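Local atomic coordinates of lovastatin nonaketide synthase, polyketide synthase component (Aspergillus terreus, PDB entry 7CPX), a protein that builds the nonaketide chain of dihydromonacolin L, the lovastatin precursor, from malonyl-CoA, working as a homodimer whose MAT domains each bind one LovC molecule. Residues I2295-N2301 with F2356-S2360; P1808-R1812 with P2422-L2427; L2246-L2251 with G2303-Y2307. The protein carries 2 engineered substitutions. The contacts are given in a common frame with arbitrary orientation. Residues are numbered along the deposited sequence.

Contact 1 of 3, residues I2295-N2301 with F2356-S2360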
loop_
_atom_site.group_PDB
_atom_site.type_symbol
_atom_site.label_atom_id
_atom_site.label_comp_id
_atom_site.label_asym_id
_atom_site.label_seq_id
_atom_site.Cartn_x
_atom_site.Cartn_y
_atom_site.Cartn_z
ATOM N N ILE A 2295 -16.769 -53.051 25.586
ATOM C CA ILE A 2295 -15.413 -53.362 26.013
ATOM C C ILE A 2295 -15.412 -54.011 27.385
ATOM O O ILE A 2295 -14.448 -54.693 27.749
ATOM C CB ILE A 2295 -14.542 -52.089 26.001
ATOM C CG1 ILE A 2295 -13.065 -52.452 26.155
ATOM C CG2 ILE A 2295 -14.965 -51.146 27.112
ATOM C CD1 ILE A 2295 -12.560 -53.409 25.099
ATOM N N VAL A 2296 -16.476 -53.813 28.165
ATOM C CA VAL A 2296 -16.620 -54.530 29.423
ATOM C C VAL A 2296 -16.688 -56.028 29.179
ATOM O O VAL A 2296 -16.343 -56.818 30.063
ATOM C CB VAL A 2296 -17.870 -54.039 30.182
ATOM C CG1 VAL A 2296 -17.859 -52.524 30.291
ATOM C CG2 VAL A 2296 -19.130 -54.516 29.489
ATOM N N ALA A 2297 -17.133 -56.443 27.991
ATOM C CA ALA A 2297 -17.121 -57.861 27.658
ATOM C C ALA A 2297 -15.702 -58.407 27.621
ATOM O O ALA A 2297 -15.493 -59.606 27.837
ATOM C CB ALA A 2297 -17.806 -58.089 26.312
ATOM N N VAL A 2298 -14.722 -57.550 27.345
ATOM C CA VAL A 2298 -13.335 -57.991 27.253
ATOM C C VAL A 2298 -12.598 -57.832 28.578
ATOM O O VAL A 2298 -11.612 -58.535 28.822
ATOM C CB VAL A 2298 -12.613 -57.222 26.136
ATOM C CG1 VAL A 2298 -11.155 -57.649 26.046
ATOM C CG2 VAL A 2298 -13.319 -57.431 24.812
ATOM N N MET A 2299 -13.053 -56.923 29.440
ATOM C CA MET A 2299 -12.384 -56.658 30.703
ATOM C C MET A 2299 -13.314 -56.680 31.904
ATOM O O MET A 2299 -12.821 -56.711 33.038
ATOM C CB MET A 2299 -11.685 -55.291 30.659
ATOM C CG MET A 2299 -10.820 -55.082 29.431
ATOM S SD MET A 2299 -9.928 -53.517 29.467
ATOM C CE MET A 2299 -11.270 -52.349 29.682
ATOM N N GLY A 2300 -14.626 -56.665 31.703
ATOM C CA GLY A 2300 -15.563 -56.560 32.797
ATOM C C GLY A 2300 -15.743 -55.124 33.249
ATOM O O GLY A 2300 -15.054 -54.201 32.815
ATOM N N ASN A 2301 -16.701 -54.939 34.146
ATOM C CA ASN A 2301 -16.974 -53.623 34.705
ATOM C C ASN A 2301 -17.864 -53.778 35.932
ATOM O O ASN A 2301 -18.861 -54.509 35.878
ATOM C CB ASN A 2301 -17.642 -52.723 33.667
ATOM C CG ASN A 2301 -17.728 -51.279 34.114
ATOM O OD1 ASN A 2301 -16.824 -50.766 34.772
ATOM N ND2 ASN A 2301 -18.820 -50.615 33.758
ATOM N N PHE A 2356 -9.904 -42.976 31.630
ATOM C CA PHE A 2356 -8.722 -43.825 31.719
ATOM C C PHE A 2356 -9.074 -45.307 31.715
ATOM O O PHE A 2356 -8.221 -46.136 31.379
ATOM C CB PHE A 2356 -7.929 -43.480 32.983
ATOM C CG PHE A 2356 -8.788 -43.273 34.198
ATOM C CD1 PHE A 2356 -9.241 -44.351 34.935
ATOM C CD2 PHE A 2356 -9.149 -41.997 34.596
ATOM C CE1 PHE A 2356 -10.036 -44.163 36.047
ATOM C CE2 PHE A 2356 -9.942 -41.801 35.707
ATOM C CZ PHE A 2356 -10.388 -42.886 36.434
ATOM N N MET A 2357 -10.306 -45.659 32.080
ATOM C CA MET A 2357 -10.764 -47.041 32.020
ATOM C C MET A 2357 -11.343 -47.384 30.652
ATOM O O MET A 2357 -11.019 -48.429 30.081
ATOM C CB MET A 2357 -11.810 -47.295 33.109
ATOM C CG MET A 2357 -11.241 -47.369 34.514
ATOM S SD MET A 2357 -12.519 -47.352 35.785
ATOM C CE MET A 2357 -13.522 -48.744 35.276
ATOM N N PHE A 2358 -12.198 -46.514 30.115
ATOM C CA PHE A 2358 -12.871 -46.751 28.842
ATOM C C PHE A 2358 -12.632 -45.552 27.935
ATOM O O PHE A 2358 -13.054 -44.435 28.252
ATOM C CB PHE A 2358 -14.366 -46.990 29.049
ATOM C CG PHE A 2358 -14.673 -48.145 29.957
ATOM C CD1 PHE A 2358 -13.945 -49.320 29.878
ATOM C CD2 PHE A 2358 -15.682 -48.053 30.898
ATOM C CE1 PHE A 2358 -14.223 -50.382 30.714
ATOM C CE2 PHE A 2358 -15.966 -49.111 31.738
ATOM C CZ PHE A 2358 -15.234 -50.277 31.647
ATOM N N ASP A 2359 -11.960 -45.786 26.814
ATOM C CA ASP A 2359 -11.682 -44.727 25.860
ATOM C C ASP A 2359 -12.942 -44.366 25.080
ATOM O O ASP A 2359 -13.878 -45.160 24.946
ATOM C CB ASP A 2359 -10.575 -45.152 24.897
ATOM C CG ASP A 2359 -10.040 -43.999 24.075
ATOM O OD1 ASP A 2359 -10.575 -42.877 24.199
ATOM O OD2 ASP A 2359 -9.079 -44.213 23.306
ATOM N N SER A 2360 -12.954 -43.143 24.559
ATOM C CA SER A 2360 -14.092 -42.655 23.794
ATOM C C SER A 2360 -14.033 -43.179 22.367
ATOM O O SER A 2360 -12.983 -43.128 21.718
ATOM C CB SER A 2360 -14.115 -41.128 23.792
ATOM O OG SER A 2360 -12.928 -40.602 23.226
#
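The short helix 2296-2299 and the irregular loop 2356-2360 meet at one point without running alongside each other: the closest CA pair, Ile2295 with Phe2358, is 7.6 Å apart, and Asn2301 and Met2357 lie at 9.4 Å. Both belong to the Rossmann-type ketoreductase domain, where the helix comes soon after strand 2288-2294 of the parallel sheet. Gly2300 ends it with a phi of 82°, a conformation in which a CB would collide with the preceding carbonyl. The general principle is that one aromatic side chain can carry most of an interface; between these two segments there is no hydrogen bond, and the loop's backbone is tied to Ala2335 and Gly2404 through Asp2359. Phe2358 is that residue, its ring meeting Ile2295, Val2296, Met2299 and Asn2301. Ile2295 CG2 lies 3.5 Å from Phe2358 CD1, and Val2296 CG1 is 3.7 Å from Phe2358 CZ. At the ring edge sits the methyl of Met2299, whose CE also approaches Met2357 O at 3.9 Å. Ile2295 belongs to the NADP pocket as well, so the packing reaches the margin of the cofactor site. Asn2301 spends its amide nitrogen on Gln2304, while Asn2301 OD1 faces the ring edge, 3.5 Å from Phe2358 CZ.

Contact 2 of 3, residues P1808-R1812 with P2422-L2427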
loop_
_atom_site.group_PDB
_atom_site.type_symbol
_atom_site.label_atom_id
_atom_site.label_comp_id
_atom_site.label_asym_id
_atom_site.label_seq_id
_atom_site.Cartn_x
_atom_site.Cartn_y
_atom_site.Cartn_z
ATOM N N PRO A 1808 -5.053 -64.863 26.334
ATOM C CA PRO A 1808 -5.233 -63.702 25.463
ATOM C C PRO A 1808 -4.695 -62.429 26.090
ATOM O O PRO A 1808 -4.779 -62.211 27.300
ATOM C CB PRO A 1808 -6.756 -63.630 25.320
ATOM C CG PRO A 1808 -7.243 -64.061 26.668
ATOM C CD PRO A 1808 -6.221 -65.047 27.215
ATOM N N ARG A 1809 -4.140 -61.575 25.237
ATOM C CA ARG A 1809 -3.676 -60.264 25.657
ATOM C C ARG A 1809 -4.071 -59.242 24.605
ATOM O O ARG A 1809 -3.971 -59.503 23.405
ATOM C CB ARG A 1809 -2.160 -60.257 25.876
ATOM C CG ARG A 1809 -1.695 -61.303 26.873
ATOM C CD ARG A 1809 -0.815 -60.706 27.941
ATOM N NE ARG A 1809 -0.327 -61.723 28.864
ATOM C CZ ARG A 1809 -1.058 -62.276 29.820
ATOM N NH1 ARG A 1809 -2.324 -61.939 30.006
ATOM N NH2 ARG A 1809 -0.510 -63.200 30.605
ATOM N N LEU A 1810 -4.523 -58.079 25.060
ATOM C CA LEU A 1810 -5.009 -57.049 24.155
ATOM C C LEU A 1810 -3.828 -56.260 23.611
ATOM O O LEU A 1810 -3.144 -55.557 24.364
ATOM C CB LEU A 1810 -5.989 -56.132 24.879
ATOM C CG LEU A 1810 -7.019 -56.868 25.736
ATOM C CD1 LEU A 1810 -7.998 -55.896 26.352
ATOM C CD2 LEU A 1810 -7.745 -57.910 24.911
ATOM N N LYS A 1811 -3.585 -56.375 22.309
ATOM C CA LYS A 1811 -2.482 -55.686 21.657
ATOM C C LYS A 1811 -3.016 -54.832 20.520
ATOM O O LYS A 1811 -3.803 -55.303 19.694
ATOM C CB LYS A 1811 -1.443 -56.681 21.135
ATOM C CG LYS A 1811 -0.857 -57.557 22.230
ATOM C CD LYS A 1811 0.653 -57.696 22.127
ATOM C CE LYS A 1811 1.062 -58.712 21.077
ATOM N NZ LYS A 1811 2.493 -59.099 21.227
ATOM N N ARG A 1812 -2.579 -53.576 20.481
ATOM C CA ARG A 1812 -3.065 -52.642 19.476
ATOM C C ARG A 1812 -2.900 -53.241 18.088
ATOM O O ARG A 1812 -1.777 -53.481 17.635
ATOM C CB ARG A 1812 -2.306 -51.320 19.574
ATOM C CG ARG A 1812 -2.333 -50.666 20.946
ATOM C CD ARG A 1812 -3.740 -50.296 21.367
ATOM N NE ARG A 1812 -3.749 -49.516 22.599
ATOM C CZ ARG A 1812 -4.847 -49.157 23.249
ATOM N NH1 ARG A 1812 -6.050 -49.486 22.809
ATOM N NH2 ARG A 1812 -4.735 -48.448 24.369
ATOM N N PRO A 2422 -3.591 -58.794 33.509
ATOM C CA PRO A 2422 -2.553 -58.911 32.473
ATOM C C PRO A 2422 -3.102 -58.903 31.061
ATOM O O PRO A 2422 -2.329 -58.711 30.116
ATOM C CB PRO A 2422 -1.885 -60.249 32.800
ATOM C CG PRO A 2422 -2.971 -61.041 33.440
ATOM C CD PRO A 2422 -3.743 -60.049 34.265
ATOM N N ARG A 2423 -4.408 -59.114 30.888
ATOM C CA ARG A 2423 -4.990 -59.146 29.552
ATOM C C ARG A 2423 -4.681 -57.867 28.784
ATOM O O ARG A 2423 -4.548 -57.885 27.555
ATOM C CB ARG A 2423 -6.499 -59.354 29.662
ATOM C CG ARG A 2423 -7.180 -59.791 28.381
ATOM C CD ARG A 2423 -8.692 -59.720 28.524
ATOM N NE ARG A 2423 -9.374 -60.680 27.664
ATOM C CZ ARG A 2423 -9.628 -61.937 28.000
ATOM N NH1 ARG A 2423 -9.257 -62.427 29.172
ATOM N NH2 ARG A 2423 -10.270 -62.723 27.141
ATOM N N ILE A 2424 -4.547 -56.751 29.495
ATOM C CA ILE A 2424 -4.374 -55.437 28.887
ATOM C C ILE A 2424 -2.909 -55.027 28.942
ATOM O O ILE A 2424 -2.580 -53.845 28.793
ATOM C CB ILE A 2424 -5.241 -54.395 29.609
ATOM C CG1 ILE A 2424 -4.621 -54.092 30.976
ATOM C CG2 ILE A 2424 -6.660 -54.909 29.757
ATOM C CD1 ILE A 2424 -5.563 -53.491 31.966
ATOM N N GLY A 2425 -2.023 -55.998 29.155
ATOM C CA GLY A 2425 -0.647 -55.665 29.487
ATOM C C GLY A 2425 0.020 -54.792 28.442
ATOM O O GLY A 2425 0.734 -53.842 28.770
ATOM N N ASN A 2426 -0.209 -55.099 27.164
ATOM C CA ASN A 2426 0.462 -54.371 26.095
ATOM C C ASN A 2426 -0.049 -52.945 25.937
ATOM O O ASN A 2426 0.553 -52.172 25.184
ATOM C CB ASN A 2426 0.302 -55.117 24.771
ATOM C CG ASN A 2426 1.583 -55.147 23.965
ATOM O OD1 ASN A 2426 2.357 -56.100 24.043
ATOM N ND2 ASN A 2426 1.817 -54.097 23.186
ATOM N N LEU A 2427 -1.133 -52.578 26.620
ATOM C CA LEU A 2427 -1.769 -51.280 26.448
ATOM C C LEU A 2427 -1.378 -50.281 27.532
ATOM O O LEU A 2427 -2.102 -49.303 27.749
ATOM C CB LEU A 2427 -3.290 -51.445 26.423
ATOM C CG LEU A 2427 -3.814 -52.619 25.594
ATOM C CD1 LEU A 2427 -5.332 -52.625 25.583
ATOM C CD2 LEU A 2427 -3.269 -52.573 24.179
#
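Leu1810 points toward the 2422-2427 turn and overlaps Leu2427, with Leu1810 CB 3.6 Å from Leu2427 CD1, while Leu1810 CD1 reaches Ile2424 CG2 at 3.8 Å. A 3-10 segment here lies against a strand: strand 1804-1811, next to edge strand 1275-1280, belongs to a mixed, largely parallel, Rossmann-like sheet flanked by helices, consistent with the structural subdomain that accompanies the catalytic ketoreductase in related synthases, and is joined to the C-terminal part of the ketoreductase domain. A single backbone bond fixes the register and side chains fill in around it. Leu1810 N donates to Arg2423 O at 2.5 Å and nearly in line, at 171°, and the same carbonyl receives a CA-H...O contact from Arg1809 CA at 3.2 Å. The turn keeps its shape through its own bonds, Gly2425 N to Pro2422 O and Leu2427 N to Ile2424 O, both 2.9 Å. Three guanidinium groups each lie with one face against an aliphatic carbon: Arg1809 over Pro2422 CB, Arg1812 over Leu2427 CD2 and Arg2423 over Pro1808 CG. Their polar ends are engaged farther away, Arg2423 in a salt bridge with Glu1797 and a cation-pi contact with Trp1276, Arg1809 on the carbonyl of His1435, and Arg1812 on that of Ile2405. In the Arg2423 pair, NH2 comes to 3.3 Å from Pro1808 CG.

Contact 3 of 3, residues L2246-L2251 with G2303-Y2307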
loop_
_atom_site.group_PDB
_atom_site.type_symbol
_atom_site.label_atom_id
_atom_site.label_comp_id
_atom_site.label_asym_id
_atom_site.label_seq_id
_atom_site.Cartn_x
_atom_site.Cartn_y
_atom_site.Cartn_z
ATOM N N LEU A 2246 -29.813 -52.053 29.948
ATOM C CA LEU A 2246 -28.794 -51.907 30.976
ATOM C C LEU A 2246 -29.423 -51.930 32.361
ATOM O O LEU A 2246 -30.487 -51.346 32.584
ATOM C CB LEU A 2246 -28.008 -50.607 30.787
ATOM C CG LEU A 2246 -27.100 -50.555 29.558
ATOM C CD1 LEU A 2246 -26.478 -49.177 29.409
ATOM C CD2 LEU A 2246 -26.021 -51.622 29.646
ATOM N N GLN A 2247 -28.749 -52.614 33.286
ATOM C CA GLN A 2247 -29.137 -52.654 34.699
ATOM C C GLN A 2247 -27.845 -52.607 35.510
ATOM O O GLN A 2247 -27.235 -53.643 35.789
ATOM C CB GLN A 2247 -29.964 -53.891 35.017
ATOM C CG GLN A 2247 -31.390 -53.830 34.507
ATOM C CD GLN A 2247 -32.214 -52.771 35.210
ATOM O OE1 GLN A 2247 -31.775 -52.181 36.198
ATOM N NE2 GLN A 2247 -33.414 -52.521 34.704
ATOM N N ASP A 2248 -27.434 -51.399 35.885
ATOM C CA ASP A 2248 -26.197 -51.194 36.636
ATOM C C ASP A 2248 -26.440 -51.621 38.076
ATOM O O ASP A 2248 -26.866 -50.833 38.922
ATOM C CB ASP A 2248 -25.751 -49.741 36.549
ATOM C CG ASP A 2248 -25.539 -49.282 35.120
ATOM O OD1 ASP A 2248 -25.210 -50.131 34.266
ATOM O OD2 ASP A 2248 -25.702 -48.073 34.852
ATOM N N VAL A 2249 -26.164 -52.893 38.360
ATOM C CA VAL A 2249 -26.405 -53.460 39.681
ATOM C C VAL A 2249 -25.407 -54.583 39.918
ATOM O O VAL A 2249 -24.965 -55.255 38.984
ATOM C CB VAL A 2249 -27.857 -53.973 39.819
ATOM C CG1 VAL A 2249 -28.138 -55.036 38.774
ATOM C CG2 VAL A 2249 -28.100 -54.518 41.217
ATOM N N MET A 2250 -25.057 -54.780 41.185
ATOM C CA MET A 2250 -24.157 -55.853 41.572
ATOM C C MET A 2250 -24.891 -57.187 41.602
ATOM O O MET A 2250 -26.076 -57.262 41.934
ATOM C CB MET A 2250 -23.548 -55.568 42.946
ATOM C CG MET A 2250 -22.227 -54.824 42.900
ATOM S SD MET A 2250 -20.945 -55.729 42.013
ATOM C CE MET A 2250 -20.958 -57.303 42.872
ATOM N N LEU A 2251 -24.160 -58.253 41.265
ATOM C CA LEU A 2251 -24.769 -59.579 41.223
ATOM C C LEU A 2251 -25.378 -59.947 42.569
ATOM O O LEU A 2251 -26.488 -60.488 42.628
ATOM C CB LEU A 2251 -23.733 -60.620 40.805
ATOM C CG LEU A 2251 -23.387 -60.665 39.317
ATOM C CD1 LEU A 2251 -22.189 -61.556 39.095
ATOM C CD2 LEU A 2251 -24.564 -61.163 38.501
ATOM N N GLY A 2303 -20.777 -53.674 38.417
ATOM C CA GLY A 2303 -22.187 -53.419 38.228
ATOM C C GLY A 2303 -22.732 -53.790 36.866
ATOM O O GLY A 2303 -23.906 -53.513 36.596
ATOM N N GLN A 2304 -21.924 -54.410 35.999
ATOM C CA GLN A 2304 -22.369 -54.741 34.651
ATOM C C GLN A 2304 -21.973 -56.159 34.257
ATOM O O GLN A 2304 -21.696 -56.425 33.083
ATOM C CB GLN A 2304 -21.813 -53.745 33.632
ATOM C CG GLN A 2304 -22.415 -52.357 33.732
ATOM C CD GLN A 2304 -21.893 -51.421 32.663
ATOM O OE1 GLN A 2304 -20.927 -51.734 31.966
ATOM N NE2 GLN A 2304 -22.530 -50.264 32.524
ATOM N N ALA A 2305 -21.942 -57.083 35.219
ATOM C CA ALA A 2305 -21.695 -58.479 34.876
ATOM C C ALA A 2305 -22.800 -59.026 33.990
ATOM O O ALA A 2305 -22.548 -59.867 33.122
ATOM C CB ALA A 2305 -21.559 -59.319 36.143
ATOM N N ASN A 2306 -24.028 -58.559 34.199
ATOM C CA ASN A 2306 -25.127 -58.888 33.301
ATOM C C ASN A 2306 -24.793 -58.488 31.867
ATOM O O ASN A 2306 -24.869 -59.302 30.934
ATOM C CB ASN A 2306 -26.378 -58.166 33.799
ATOM C CG ASN A 2306 -27.648 -58.755 33.267
ATOM O OD1 ASN A 2306 -27.636 -59.748 32.545
ATOM N ND2 ASN A 2306 -28.771 -58.147 33.632
ATOM N N TYR A 2307 -24.394 -57.227 31.687
ATOM C CA TYR A 2307 -24.068 -56.709 30.364
ATOM C C TYR A 2307 -22.886 -57.453 29.757
ATOM O O TYR A 2307 -22.906 -57.813 28.573
ATOM C CB TYR A 2307 -23.765 -55.216 30.481
ATOM C CG TYR A 2307 -23.610 -54.470 29.180
ATOM C CD1 TYR A 2307 -24.273 -54.877 28.032
ATOM C CD2 TYR A 2307 -22.800 -53.347 29.106
ATOM C CE1 TYR A 2307 -24.135 -54.184 26.848
ATOM C CE2 TYR A 2307 -22.652 -52.652 27.930
ATOM C CZ TYR A 2307 -23.319 -53.073 26.805
ATOM O OH TYR A 2307 -23.163 -52.375 25.635
#
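Two hydrogen bonds hold the loop 2246-2251 against the start of helix 2305-2323. Val2249 N donates to Gly2303 O at 2.9 Å, and Gln2304 NE2 to Asp2248 OD1 at 3.2 Å with a well-aligned angle of 164°. Gln2304, at the N-cap position, turns its OE1 to Asn2301, so its amide bridges two partners. CA-H...O contacts reinforce the backbone meeting, from Asp2248 CA to Gly2303 O at 3.3 Å and from Gly2303 CA to Val2249 O at 3.4 Å. Gly2303 has a phi of 78°, a backbone conformation that glycine adopts readily. Farther out, Leu2246 CD2 sits over the face of Tyr2307, 3.7 Å from the ring centroid, a CH-pi contact; Leu2251 CD1 meets Ala2305 CB at 3.8 Å. Tyr2307 lines the NADP pocket of this Rossmann-type ketoreductase domain. The chemistry therefore implies a loop fixed by directional polar bonds at its middle and by apolar contacts toward its ends, one of them resting on a cofactor-pocket residue.

Followed from the N terminus, the chain first meets segment 1808-1812, the end of strand 1804-1811 and the residue after it, which waits some 610 residues for its partner 2422-2427; contact 2 thus closes a very long loop, and the other two lie nested inside it. The next segment is 2246-2251, then 2295-2301, then 2303-2307, and last 2356-2360, so contacts 1 and 3 alternate and cross. Helix 2296-2299 is the shared element: Val2298 and Met2299 pack on Leu1810, Arg2423 and Ile2424 of contact 2, while Val2296 touches Gln2304 and Tyr2307 of contact 3. Contacts 2 and 3 do not touch, their nearest atoms being about 14 Å apart. Together the three join the ketoreductase core, its C-terminal loops and the sheet containing strand 1804-1811.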